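Glucanase/chitosanase (Paenibacillus fukuinensis, PDB 4ZZ5) is a chitosan-binding CBM32 module of a chitosanase/glucanase, an enzyme that probably hydrolyses O-glycosyl bonds of polysaccharides. Local coordinates at residues Y71-Y75 with V118-A124. Sequence-based numbering, arbitrary orientation.
Sequences YATAY and VYATTRA
Ala124 lays its methyl on the Tyr71 ring in a CH-pi contact, CB standing 3.4 Å from the ring centroid and 11° off the normal. With chi1 at 67°, CG of Tyr71 is wedged between the backbone N and the carbonyl carbon, and the ring is folded back over Ala124 although its CB sets out away from the 118-124 segment. The same pair is tied through the backbone, Ala124 N donating to Tyr71 O at 2.9 Å, nearly straight at 167°. Beside it, Thr73 and Thr122 meet at an oblique angle, with CG2 of Thr122 3.3 Å from OG1 of Thr73, while CG2 of Thr73 packs against the Ala124 methyl. The pairing is antiparallel and interrupted by two classic beta bulges, one with Thr73 and Ala74 facing Thr122, the next with Thr121 and Thr122 facing Ala74. Here, in the beta-sandwich of this F5/8 type C domain, the approach to strand 75-80 joins the end of strand 115-123. The second bulge is evident at Ala74 O, which accepts from Thr121 N at 3.0 Å and Thr122 N at 3.2 Å, both from one face of its carbonyl plane. Thr122 O accepts a nearly straight bond from Ala74 N and a weak one from Thr73 N. The CB atoms of Ala74 and Thr122 touch at 3.7 Å on one face of the sheet. On the other, Tyr75 CB lies 4.3 Å from Ala120 CB, and the Tyr75 ring runs on beside Val118 CG1 to meet Trp67, with Tyr75 OH hydrogen-bonded to Asp104. The methyl of Ala72 approaches that of Ala120, and both touch Tyr129.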
loop_
_atom_site.group_PDB
_atom_site.type_symbol
_atom_site.label_atom_id
_atom_site.label_comp_id
_atom_site.label_asym_id
_atom_site.label_seq_id
_atom_site.Cartn_x
_atom_site.Cartn_y
_atom_site.Cartn_z
ATOM N N TYR A 71 3.098 5.031 -11.028
ATOM C CA TYR A 71 1.925 4.450 -10.454
ATOM C C TYR A 71 1.621 3.058 -11.017
ATOM O O TYR A 71 2.243 2.641 -12.019
ATOM C CB TYR A 71 0.672 5.339 -10.584
ATOM C CG TYR A 71 0.119 5.576 -11.973
ATOM C CD1 TYR A 71 0.630 6.629 -12.812
ATOM C CD2 TYR A 71 -0.873 4.810 -12.449
ATOM C CE1 TYR A 71 0.013 6.834 -14.063
ATOM C CE2 TYR A 71 -1.428 5.017 -13.726
ATOM C CZ TYR A 71 -0.926 6.030 -14.483
ATOM O OH TYR A 71 -1.517 6.269 -15.774
ATOM N N ALA A 72 0.701 2.335 -10.394
ATOM C CA ALA A 72 0.236 1.024 -10.853
ATOM C C ALA A 72 -1.043 1.171 -11.611
ATOM O O ALA A 72 -2.030 1.742 -11.085
ATOM C CB ALA A 72 -0.011 0.081 -9.690
ATOM N N THR A 73 -1.112 0.643 -12.841
ATOM C CA THR A 73 -2.350 0.464 -13.501
ATOM C C THR A 73 -3.160 -0.762 -13.045
ATOM O O THR A 73 -4.365 -0.813 -13.122
ATOM C CB THR A 73 -2.207 0.416 -15.049
ATOM O OG1 THR A 73 -1.445 -0.697 -15.408
ATOM C CG2 THR A 73 -1.561 1.694 -15.562
ATOM N N ALA A 74 -2.416 -1.773 -12.539
ATOM C CA ALA A 74 -3.035 -2.967 -11.932
ATOM C C ALA A 74 -2.434 -3.217 -10.562
ATOM O O ALA A 74 -1.240 -3.256 -10.427
ATOM C CB ALA A 74 -2.859 -4.228 -12.778
ATOM N N TYR A 75 -3.336 -3.322 -9.613
ATOM C CA TYR A 75 -2.890 -3.655 -8.207
ATOM C C TYR A 75 -4.093 -4.150 -7.525
ATOM O O TYR A 75 -5.260 -4.009 -7.920
ATOM C CB TYR A 75 -2.332 -2.385 -7.515
ATOM C CG TYR A 75 -3.326 -1.266 -7.325
ATOM C CD1 TYR A 75 -4.095 -1.178 -6.173
ATOM C CD2 TYR A 75 -3.443 -0.255 -8.286
ATOM C CE1 TYR A 75 -5.007 -0.134 -5.997
ATOM C CE2 TYR A 75 -4.329 0.804 -8.105
ATOM C CZ TYR A 75 -5.107 0.796 -6.974
ATOM O OH TYR A 75 -6.043 1.879 -6.760
ATOM N N VAL A 118 -0.766 -3.167 -0.316
ATOM C CA VAL A 118 -0.896 -2.851 -1.790
ATOM C C VAL A 118 -0.003 -3.801 -2.500
ATOM O O VAL A 118 1.219 -3.783 -2.228
ATOM C CB VAL A 118 -0.518 -1.394 -2.052
ATOM C CG1 VAL A 118 -0.548 -1.133 -3.585
ATOM C CG2 VAL A 118 -1.442 -0.418 -1.338
ATOM N N TYR A 119 -0.559 -4.604 -3.376
ATOM C CA TYR A 119 0.197 -5.567 -4.181
ATOM C C TYR A 119 0.062 -5.122 -5.626
ATOM O O TYR A 119 -1.006 -5.223 -6.207
ATOM C CB TYR A 119 -0.375 -6.968 -3.903
ATOM C CG TYR A 119 0.409 -8.047 -4.558
ATOM C CD1 TYR A 119 1.615 -8.546 -4.049
ATOM C CD2 TYR A 119 -0.042 -8.630 -5.714
ATOM C CE1 TYR A 119 2.342 -9.551 -4.674
ATOM C CE2 TYR A 119 0.709 -9.637 -6.334
ATOM C CZ TYR A 119 1.867 -10.056 -5.828
ATOM O OH TYR A 119 2.507 -11.054 -6.555
ATOM N N ALA A 120 1.122 -4.567 -6.144
ATOM C CA ALA A 120 1.134 -3.862 -7.424
ATOM C C ALA A 120 1.765 -4.766 -8.477
ATOM O O ALA A 120 2.854 -5.322 -8.333
ATOM C CB ALA A 120 1.922 -2.605 -7.298
ATOM N N THR A 121 1.072 -4.900 -9.592
ATOM C CA THR A 121 1.454 -5.960 -10.587
ATOM C C THR A 121 1.606 -5.425 -11.985
ATOM O O THR A 121 2.365 -6.127 -12.736
ATOM C CB THR A 121 0.422 -7.092 -10.594
ATOM O OG1 THR A 121 -0.891 -6.614 -10.836
ATOM C CG2 THR A 121 0.424 -7.820 -9.254
ATOM N N THR A 122 1.031 -4.313 -12.409
ATOM C CA THR A 122 1.364 -3.691 -13.746
ATOM C C THR A 122 1.642 -2.257 -13.502
ATOM O O THR A 122 0.845 -1.515 -12.896
ATOM C CB THR A 122 0.250 -3.860 -14.734
ATOM O OG1 THR A 122 -0.022 -5.247 -14.942
ATOM C CG2 THR A 122 0.608 -3.206 -16.111
ATOM N N ARG A 123 2.762 -1.817 -13.980
ATOM C CA ARG A 123 3.259 -0.444 -13.932
ATOM C C ARG A 123 2.653 0.390 -15.028
ATOM O O ARG A 123 2.520 -0.049 -16.202
ATOM C CB ARG A 123 4.735 -0.407 -14.103
ATOM C CG ARG A 123 5.603 -1.137 -13.054
ATOM C CD ARG A 123 7.071 -1.109 -13.486
ATOM N NE ARG A 123 7.224 -2.067 -14.618
ATOM C CZ ARG A 123 8.355 -2.197 -15.371
ATOM N NH1 ARG A 123 9.406 -1.509 -15.106
ATOM N NH2 ARG A 123 8.276 -3.172 -16.309
ATOM N N ALA A 124 2.498 1.654 -14.753
ATOM C CA ALA A 124 2.248 2.727 -15.810
ATOM C C ALA A 124 3.518 3.116 -16.458
ATOM O O ALA A 124 3.402 3.712 -17.584
ATOM C CB ALA A 124 1.650 3.955 -15.160
#